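Local coordinates for protein arginine N-methyltransferase SFM1 (Saccharomyces cerevisiae, PDB 5C74) that transfers a single methyl group from S-adenosyl-L-methionine to an arginine of ribosomal protein S3, as a SPOUT-family protein arginine methyltransferase, at residues 156-168 / 177-190. Numbering follows the deposited sequence.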
ATOM      1  N   ALA A 156      29.342  -0.919  16.433  1.00 14.33           N
ATOM      2  CA  ALA A 156      29.767  -1.175  15.059  1.00 16.84           C
ATOM      3  C   ALA A 156      28.907  -2.260  14.398  1.00 17.97           C
ATOM      4  O   ALA A 156      28.483  -3.208  15.053  1.00 16.55           O
ATOM      5  CB  ALA A 156      31.237  -1.583  15.032  1.00 23.34           C
ATOM      6  N   PHE A 157      28.683  -2.129  13.093  1.00 19.62           N
ATOM      7  CA  PHE A 157      27.844  -3.079  12.359  1.00 19.72           C
ATOM      8  C   PHE A 157      28.231  -4.537  12.642  1.00 23.43           C
ATOM      9  O   PHE A 157      27.363  -5.379  12.873  1.00 18.55           O
ATOM     10  CB  PHE A 157      27.917  -2.797  10.851  1.00 22.04           C
ATOM     11  CG  PHE A 157      26.929  -3.590  10.036  1.00 24.67           C
ATOM     12  CD1 PHE A 157      27.241  -4.858   9.583  1.00 25.65           C
ATOM     13  CD2 PHE A 157      25.682  -3.066   9.728  1.00 27.21           C
ATOM     14  CE1 PHE A 157      26.327  -5.594   8.840  1.00 25.27           C
ATOM     15  CE2 PHE A 157      24.756  -3.799   8.975  1.00 23.41           C
ATOM     16  CZ  PHE A 157      25.082  -5.059   8.538  1.00 24.48           C
ATOM     17  N   GLU A 158      29.533  -4.825  12.658  1.00 19.69           N
ATOM     18  CA  GLU A 158      30.005  -6.198  12.837  1.00 27.14           C
ATOM     19  C   GLU A 158      29.713  -6.761  14.232  1.00 29.77           C
ATOM     20  O   GLU A 158      29.848  -7.963  14.460  1.00 24.32           O
ATOM     21  CB  GLU A 158      31.511  -6.289  12.543  1.00 28.95           C
ATOM     22  CG  GLU A 158      32.381  -5.380  13.400  1.00 35.85           C
ATOM     23  CD  GLU A 158      32.587  -3.980  12.807  1.00 44.78           C
ATOM     24  OE1 GLU A 158      31.769  -3.530  11.968  1.00 32.02           O
ATOM     25  OE2 GLU A 158      33.594  -3.334  13.178  1.00 50.25           O
ATOM     26  N   ASP A 159      29.310  -5.897  15.161  1.00 22.24           N
ATOM     27  CA  ASP A 159      28.979  -6.319  16.524  1.00 17.83           C
ATOM     28  C   ASP A 159      27.477  -6.440  16.791  1.00 21.08           C
ATOM     29  O   ASP A 159      27.065  -6.863  17.875  1.00 19.94           O
ATOM     30  CB  ASP A 159      29.572  -5.350  17.535  1.00 19.44           C
ATOM     31  CG  ASP A 159      31.084  -5.411  17.574  1.00 27.55           C
ATOM     32  OD1 ASP A 159      31.640  -6.467  17.218  1.00 25.07           O
ATOM     33  OD2 ASP A 159      31.704  -4.401  17.951  1.00 25.86           O
ATOM     34  N   ILE A 160      26.660  -6.040  15.824  1.00 16.66           N
ATOM     35  CA  ILE A 160      25.219  -6.229  15.955  1.00 14.91           C
ATOM     36  C   ILE A 160      24.870  -7.684  15.661  1.00 15.06           C
ATOM     37  O   ILE A 160      25.426  -8.292  14.748  1.00 17.34           O
ATOM     38  CB  ILE A 160      24.449  -5.269  15.030  1.00 17.14           C
ATOM     39  CG1 ILE A 160      24.777  -3.822  15.425  1.00 15.18           C
ATOM     40  CG2 ILE A 160      22.920  -5.517  15.105  1.00 14.57           C
ATOM     41  CD1 ILE A 160      24.357  -2.775  14.385  1.00 13.36           C
ATOM     42  N   LYS A 161      23.983  -8.247  16.472  1.00 16.84           N
ATOM     43  CA  LYS A 161      23.518  -9.612  16.261  1.00 19.27           C
ATOM     44  C   LYS A 161      22.327  -9.633  15.295  1.00 18.73           C
ATOM     45  O   LYS A 161      21.256  -9.111  15.608  1.00 15.59           O
ATOM     46  CB  LYS A 161      23.150 -10.254  17.599  1.00 23.65           C
ATOM     47  CG  LYS A 161      24.371 -10.466  18.520  1.00 23.72           C
ATOM     48  CD  LYS A 161      23.987 -11.217  19.783  1.00 35.01           C
ATOM     49  CE  LYS A 161      25.191 -11.374  20.710  1.00 42.13           C
ATOM     50  NZ  LYS A 161      26.406 -11.775  19.944  1.00 46.62           N
ATOM     51  N   PHE A 162      22.539 -10.230  14.121  1.00 16.10           N
ATOM     52  CA  PHE A 162      21.496 -10.341  13.092  1.00 15.62           C
ATOM     53  C   PHE A 162      21.057 -11.787  12.879  1.00 16.81           C
ATOM     54  O   PHE A 162      21.741 -12.720  13.302  1.00 20.16           O
ATOM     55  CB  PHE A 162      21.977  -9.795  11.739  1.00 15.38           C
ATOM     56  CG  PHE A 162      22.349  -8.334  11.735  1.00 16.13           C
ATOM     57  CD1 PHE A 162      21.368  -7.343  11.767  1.00 17.42           C
ATOM     58  CD2 PHE A 162      23.685  -7.957  11.627  1.00 16.79           C
ATOM     59  CE1 PHE A 162      21.713  -6.004  11.727  1.00 16.08           C
ATOM     60  CE2 PHE A 162      24.048  -6.632  11.586  1.00 18.76           C
ATOM     61  CZ  PHE A 162      23.065  -5.635  11.636  1.00 18.18           C
ATOM     62  N   ILE A 163      19.919 -11.964  12.207  1.00 16.12           N
ATOM     63  CA  ILE A 163      19.564 -13.246  11.610  1.00 14.53           C
ATOM     64  C   ILE A 163      19.230 -12.972  10.145  1.00 18.65           C
ATOM     65  O   ILE A 163      18.539 -12.009   9.831  1.00 15.79           O
ATOM     66  CB  ILE A 163      18.372 -13.946  12.321  1.00 20.80           C
ATOM     67  CG1 ILE A 163      18.075 -15.302  11.667  1.00 22.40           C
ATOM     68  CG2 ILE A 163      17.109 -13.073  12.339  1.00 18.71           C
ATOM     69  CD1 ILE A 163      17.188 -16.203  12.508  1.00 25.36           C
ATOM     70  N   ASP A 164      19.740 -13.805   9.252  1.00 15.88           N
ATOM     71  CA  ASP A 164      19.507 -13.629   7.826  1.00 14.74           C
ATOM     72  C   ASP A 164      18.430 -14.586   7.350  1.00 12.49           C
ATOM     73  O   ASP A 164      18.507 -15.790   7.614  1.00 16.58           O
ATOM     74  CB  ASP A 164      20.797 -13.875   7.034  1.00 23.72           C
ATOM     75  CG  ASP A 164      21.838 -12.797   7.260  1.00 30.89           C
ATOM     76  OD1 ASP A 164      21.468 -11.685   7.706  1.00 24.44           O
ATOM     77  OD2 ASP A 164      23.027 -13.069   6.986  1.00 26.26           O
ATOM     78  N   TYR A 165      17.449 -14.057   6.629  1.00 18.02           N
ATOM     79  CA  TYR A 165      16.402 -14.877   6.044  1.00 16.60           C
ATOM     80  C   TYR A 165      15.697 -15.776   7.063  1.00 16.72           C
ATOM     81  O   TYR A 165      15.638 -16.991   6.884  1.00 17.49           O
ATOM     82  CB  TYR A 165      16.990 -15.726   4.919  1.00 22.91           C
ATOM     83  CG  TYR A 165      17.158 -14.978   3.616  1.00 27.79           C
ATOM     84  CD1 TYR A 165      17.961 -13.846   3.535  1.00 31.75           C
ATOM     85  CD2 TYR A 165      16.529 -15.419   2.463  1.00 31.97           C
ATOM     86  CE1 TYR A 165      18.122 -13.167   2.343  1.00 37.47           C
ATOM     87  CE2 TYR A 165      16.681 -14.743   1.270  1.00 37.55           C
ATOM     88  CZ  TYR A 165      17.480 -13.622   1.211  1.00 39.76           C
ATOM     89  OH  TYR A 165      17.621 -12.964   0.009  1.00 43.86           O
ATOM     90  N   PRO A 166      15.150 -15.181   8.135  1.00 15.64           N
ATOM     91  CA  PRO A 166      14.458 -16.023   9.111  1.00 18.69           C
ATOM     92  C   PRO A 166      13.274 -16.727   8.485  1.00 23.02           C
ATOM     93  O   PRO A 166      12.659 -16.196   7.561  1.00 17.03           O
ATOM     94  CB  PRO A 166      13.977 -15.031  10.155  1.00 13.91           C
ATOM     95  CG  PRO A 166      13.811 -13.742   9.384  1.00 12.34           C
ATOM     96  CD  PRO A 166      14.985 -13.750   8.438  1.00 12.22           C
ATOM     97  N   GLU A 167      12.968 -17.913   8.984  1.00 17.74           N
ATOM     98  CA  GLU A 167      11.804 -18.653   8.519  1.00 21.27           C
ATOM     99  C   GLU A 167      10.806 -18.764   9.665  1.00 23.37           C
ATOM    100  O   GLU A 167      11.186 -19.107  10.788  1.00 30.30           O
ATOM    101  CB  GLU A 167      12.218 -20.042   8.015  1.00 25.04           C
ATOM    102  CG  GLU A 167      11.070 -20.902   7.519  1.00 31.02           C
ATOM    103  CD  GLU A 167      11.537 -22.276   7.054  1.00 35.96           C
ATOM    104  OE1 GLU A 167      11.553 -22.517   5.830  1.00 29.59           O
ATOM    105  OE2 GLU A 167      11.891 -23.114   7.912  1.00 38.54           O
ATOM    106  N   PHE A 168       9.543 -18.459   9.388  1.00 16.94           N
ATOM    107  CA  PHE A 168       8.493 -18.526  10.395  1.00 18.31           C
ATOM    108  C   PHE A 168       7.543 -19.676  10.085  1.00 23.69           C
ATOM    109  O   PHE A 168       6.835 -19.636   9.088  1.00 21.04           O
ATOM    110  CB  PHE A 168       7.738 -17.204  10.459  1.00 20.99           C
ATOM    111  CG  PHE A 168       8.627 -16.025  10.749  1.00 21.95           C
ATOM    112  CD1 PHE A 168       8.950 -15.681  12.058  1.00 26.60           C
ATOM    113  CD2 PHE A 168       9.171 -15.290   9.714  1.00 19.21           C
ATOM    114  CE1 PHE A 168       9.780 -14.591  12.328  1.00 22.58           C
ATOM    115  CE2 PHE A 168      10.000 -14.210   9.965  1.00 21.27           C
ATOM    116  CZ  PHE A 168      10.313 -13.862  11.283  1.00 20.05           C
ATOM    117  N   GLU A 177       9.487 -17.770   4.602  1.00 15.39           N
ATOM    118  CA  GLU A 177      10.792 -17.132   4.732  1.00 16.67           C
ATOM    119  C   GLU A 177      10.709 -15.672   4.326  1.00 16.67           C
ATOM    120  O   GLU A 177      10.154 -15.360   3.265  1.00 17.98           O
ATOM    121  CB  GLU A 177      11.830 -17.855   3.874  1.00 18.75           C
ATOM    122  CG  GLU A 177      13.161 -17.108   3.726  1.00 19.23           C
ATOM    123  CD  GLU A 177      14.092 -17.838   2.767  1.00 28.04           C
ATOM    124  OE1 GLU A 177      13.918 -17.698   1.543  1.00 21.57           O
ATOM    125  OE2 GLU A 177      14.976 -18.575   3.232  1.00 28.22           O
ATOM    126  N   MET A 178      11.215 -14.790   5.194  1.00 13.95           N
ATOM    127  CA  MET A 178      11.358 -13.352   4.918  1.00 12.86           C
ATOM    128  C   MET A 178      12.800 -13.092   4.512  1.00 16.79           C
ATOM    129  O   MET A 178      13.712 -13.224   5.330  1.00 13.14           O
ATOM    130  CB  MET A 178      10.979 -12.493   6.139  1.00 12.46           C
ATOM    131  CG  MET A 178       9.522 -12.663   6.588  1.00 17.18           C
ATOM    132  SD  MET A 178       8.227 -12.372   5.321  1.00 13.02           S
ATOM    133  CE  MET A 178       8.525 -10.663   4.919  1.00 17.60           C
ATOM    134  N   PRO A 179      13.014 -12.738   3.236  1.00 16.74           N
ATOM    135  CA  PRO A 179      14.351 -12.689   2.646  1.00 16.08           C
ATOM    136  C   PRO A 179      15.098 -11.415   2.975  1.00 17.70           C
ATOM    137  O   PRO A 179      15.507 -10.700   2.063  1.00 17.51           O
ATOM    138  CB  PRO A 179      14.061 -12.768   1.141  1.00 16.90           C
ATOM    139  CG  PRO A 179      12.726 -12.095   1.008  1.00 15.81           C
ATOM    140  CD  PRO A 179      11.955 -12.543   2.219  1.00 17.32           C
ATOM    141  N   PHE A 180      15.272 -11.152   4.268  1.00 14.24           N
ATOM    142  CA  PHE A 180      15.924  -9.946   4.746  1.00 15.72           C
ATOM    143  C   PHE A 180      16.809 -10.288   5.910  1.00 12.44           C
ATOM    144  O   PHE A 180      16.671 -11.347   6.520  1.00 11.35           O
ATOM    145  CB  PHE A 180      14.895  -8.897   5.181  1.00 13.48           C
ATOM    146  CG  PHE A 180      13.952  -8.516   4.095  1.00 11.99           C
ATOM    147  CD1 PHE A 180      14.311  -7.551   3.163  1.00 16.16           C
ATOM    148  CD2 PHE A 180      12.718  -9.130   3.988  1.00 13.72           C
ATOM    149  CE1 PHE A 180      13.440  -7.206   2.130  1.00 21.35           C
ATOM    150  CE2 PHE A 180      11.852  -8.792   2.962  1.00 15.20           C
ATOM    151  CZ  PHE A 180      12.216  -7.829   2.034  1.00 17.40           C
ATOM    152  N   ARG A 181      17.707  -9.365   6.222  1.00 10.75           N
ATOM    153  CA  ARG A 181      18.505  -9.463   7.417  1.00 11.37           C
ATOM    154  C   ARG A 181      17.768  -8.695   8.506  1.00 14.05           C
ATOM    155  O   ARG A 181      17.389  -7.542   8.286  1.00 14.98           O
ATOM    156  CB  ARG A 181      19.898  -8.879   7.168  1.00 12.11           C
ATOM    157  CG  ARG A 181      20.714  -8.638   8.429  1.00 12.71           C
ATOM    158  CD  ARG A 181      22.149  -8.243   8.051  1.00 14.92           C
ATOM    159  NE  ARG A 181      22.899  -9.395   7.560  1.00 16.01           N
ATOM    160  CZ  ARG A 181      24.053  -9.329   6.896  1.00 20.96           C
ATOM    161  NH1 ARG A 181      24.605  -8.153   6.597  1.00 17.27           N
ATOM    162  NH2 ARG A 181      24.646 -10.458   6.514  1.00 19.98           N
ATOM    163  N   TYR A 182      17.551  -9.335   9.659  1.00 13.83           N
ATOM    164  CA  TYR A 182      16.848  -8.696  10.776  1.00 12.66           C
ATOM    165  C   TYR A 182      17.736  -8.582  12.012  1.00 15.01           C
ATOM    166  O   TYR A 182      18.624  -9.406  12.220  1.00 12.43           O
ATOM    167  CB  TYR A 182      15.590  -9.478  11.160  1.00 12.25           C
ATOM    168  CG  TYR A 182      14.480  -9.470  10.134  1.00 16.48           C
ATOM    169  CD1 TYR A 182      14.481 -10.378   9.082  1.00 16.54           C
ATOM    170  CD2 TYR A 182      13.419  -8.572  10.227  1.00 15.85           C
ATOM    171  CE1 TYR A 182      13.452 -10.393   8.137  1.00 12.30           C
ATOM    172  CE2 TYR A 182      12.381  -8.581   9.288  1.00 14.06           C
ATOM    173  CZ  TYR A 182      12.411  -9.493   8.248  1.00 12.58           C
ATOM    174  OH  TYR A 182      11.392  -9.512   7.313  1.00 15.92           O
ATOM    175  N   VAL A 183      17.471  -7.584  12.847  1.00 11.84           N
ATOM    176  CA  VAL A 183      18.156  -7.469  14.137  1.00 12.86           C
ATOM    177  C   VAL A 183      17.510  -8.446  15.111  1.00 14.80           C
ATOM    178  O   VAL A 183      16.286  -8.574  15.132  1.00 15.17           O
ATOM    179  CB  VAL A 183      18.062  -6.024  14.707  1.00 13.55           C
ATOM    180  CG1 VAL A 183      18.669  -5.948  16.113  1.00 13.18           C
ATOM    181  CG2 VAL A 183      18.750  -5.038  13.760  1.00 13.28           C
ATOM    182  N   LEU A 184      18.326  -9.132  15.908  1.00 14.77           N
ATOM    183  CA  LEU A 184      17.815 -10.039  16.923  1.00 15.21           C
ATOM    184  C   LEU A 184      17.487  -9.325  18.226  1.00 17.16           C
ATOM    185  O   LEU A 184      18.219  -8.414  18.639  1.00 18.13           O
ATOM    186  CB  LEU A 184      18.834 -11.133  17.200  1.00 14.75           C
ATOM    187  CG  LEU A 184      18.954 -12.167  16.081  1.00 17.82           C
ATOM    188  CD1 LEU A 184      20.103 -13.108  16.380  1.00 20.10           C
ATOM    189  CD2 LEU A 184      17.634 -12.945  15.939  1.00 18.72           C
ATOM    190  N   ASP A 185      16.417  -9.754  18.888  1.00 14.18           N
ATOM    191  CA  ASP A 185      16.172  -9.311  20.256  1.00 20.43           C
ATOM    192  C   ASP A 185      17.003 -10.166  21.208  1.00 18.53           C
ATOM    193  O   ASP A 185      17.763 -11.037  20.773  1.00 20.93           O
ATOM    194  CB  ASP A 185      14.671  -9.340  20.614  1.00 19.83           C
ATOM    195  CG  ASP A 185      14.057 -10.754  20.645  1.00 23.86           C
ATOM    196  OD1 ASP A 185      14.770 -11.771  20.777  1.00 24.16           O
ATOM    197  OD2 ASP A 185      12.810 -10.828  20.560  1.00 28.18           O
ATOM    198  N   LYS A 186      16.859  -9.934  22.506  1.00 18.53           N
ATOM    199  CA  LYS A 186      17.735 -10.594  23.465  1.00 27.95           C
ATOM    200  C   LYS A 186      17.299 -12.028  23.748  1.00 32.58           C
ATOM    201  O   LYS A 186      17.940 -12.732  24.518  1.00 32.70           O
ATOM    202  CB  LYS A 186      17.808  -9.771  24.753  1.00 25.79           C
ATOM    203  CG  LYS A 186      18.436  -8.388  24.520  1.00 28.12           C
ATOM    204  CD  LYS A 186      18.635  -7.582  25.808  1.00 29.82           C
ATOM    205  CE  LYS A 186      19.094  -6.163  25.476  1.00 30.82           C
ATOM    206  NZ  LYS A 186      19.333  -5.319  26.692  1.00 29.36           N
ATOM    207  N   GLU A 187      16.213 -12.463  23.118  1.00 27.01           N
ATOM    208  CA  GLU A 187      15.807 -13.859  23.207  1.00 27.64           C
ATOM    209  C   GLU A 187      16.182 -14.625  21.936  1.00 29.56           C
ATOM    210  O   GLU A 187      15.876 -15.809  21.800  1.00 35.17           O
ATOM    211  CB  GLU A 187      14.306 -13.975  23.472  1.00 30.75           C
ATOM    212  CG  GLU A 187      13.876 -13.495  24.852  1.00 42.44           C
ATOM    213  CD  GLU A 187      13.935 -11.982  24.994  1.00 52.40           C
ATOM    214  OE1 GLU A 187      13.329 -11.276  24.155  1.00 49.85           O
ATOM    215  OE2 GLU A 187      14.596 -11.501  25.937  1.00 56.19           O
ATOM    216  N   GLY A 188      16.854 -13.952  21.009  1.00 20.95           N
ATOM    217  CA  GLY A 188      17.313 -14.601  19.790  1.00 22.75           C
ATOM    218  C   GLY A 188      16.262 -14.648  18.693  1.00 23.08           C
ATOM    219  O   GLY A 188      16.323 -15.477  17.780  1.00 21.69           O
ATOM    220  N   LYS A 189      15.291 -13.752  18.769  1.00 20.98           N
ATOM    221  CA  LYS A 189      14.235 -13.739  17.772  1.00 21.05           C
ATOM    222  C   LYS A 189      14.319 -12.461  16.963  1.00 17.03           C
ATOM    223  O   LYS A 189      14.652 -11.398  17.500  1.00 18.60           O
ATOM    224  CB  LYS A 189      12.862 -13.881  18.427  1.00 22.62           C
ATOM    225  CG  LYS A 189      12.739 -15.117  19.310  1.00 34.37           C
ATOM    226  CD  LYS A 189      11.406 -15.152  20.039  1.00 43.00           C
ATOM    227  CE  LYS A 189      10.307 -15.673  19.136  1.00 52.02           C
ATOM    228  NZ  LYS A 189      10.537 -17.105  18.776  1.00 56.24           N
ATOM    229  N   PRO A 190      14.022 -12.558  15.660  1.00 16.84           N
ATOM    230  CA  PRO A 190      14.108 -11.358  14.828  1.00 13.95           C
ATOM    231  C   PRO A 190      13.089 -10.311  15.296  1.00 16.74           C
ATOM    232  O   PRO A 190      11.970 -10.640  15.699  1.00 16.36           O
ATOM    233  CB  PRO A 190      13.802 -11.884  13.415  1.00 16.01           C
ATOM    234  CG  PRO A 190      12.953 -13.123  13.645  1.00 19.26           C
ATOM    235  CD  PRO A 190      13.485 -13.729  14.932  1.00 17.76           C
TER
HETATM  236  O   HOH W   1      21.025  -7.669  18.143  1.00 33.80           O
HETATM  237  O   HOH W   2      15.039 -19.449   5.802  1.00 34.10           O
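Arg-181 lays its aliphatic chain over one face of the Phe-162 ring, Arg-181 CD 3.9 Å from the ring centroid, while Ile-160 CG2 covers the opposite face. The bend at chi3 (-73°) then turns the guanidinium to Asp-164, gripped side-on: Arg-181 NE reaches the syn lone pair of Asp-164 OD1 at 2.7 Å, Arg-181 NH2 reaches Asp-164 OD2 at 3.1 Å, and the two flat groups are nearly coplanar. NH1 comes to the edge of the Phe-157 ring. Cut back to an alanine, Arg-181 would probably leave the Asp-164 carboxylate without its charged mate and one face of Phe-162 uncovered. Asp-164 and Arg-181 are a non-hydrogen-bonded pair of antiparallel strands 162-164 and 181-183, within a three-stranded sheet beside helix 140-151; Ile-163 and Tyr-182 exchange backbone bonds. Between the Asp-164/Arg-181 and Glu-167/Glu-177 pairs the register shifts by one, and there Pro-179 CA, in an inverse gamma turn, lies 3.4 Å from the Tyr-165 ring centroid. Glu-177 CD sits at that ring's edge, the carboxylate plane nearly perpendicular (87°); Glu-177 OE1 bonds His-209 of the second subunit, into which the sheet continues. Pro-166 CG packs 3.4 Å from Tyr-182 CD1, and Pro-190 CG touches Phe-168 CZ at 3.6 Å.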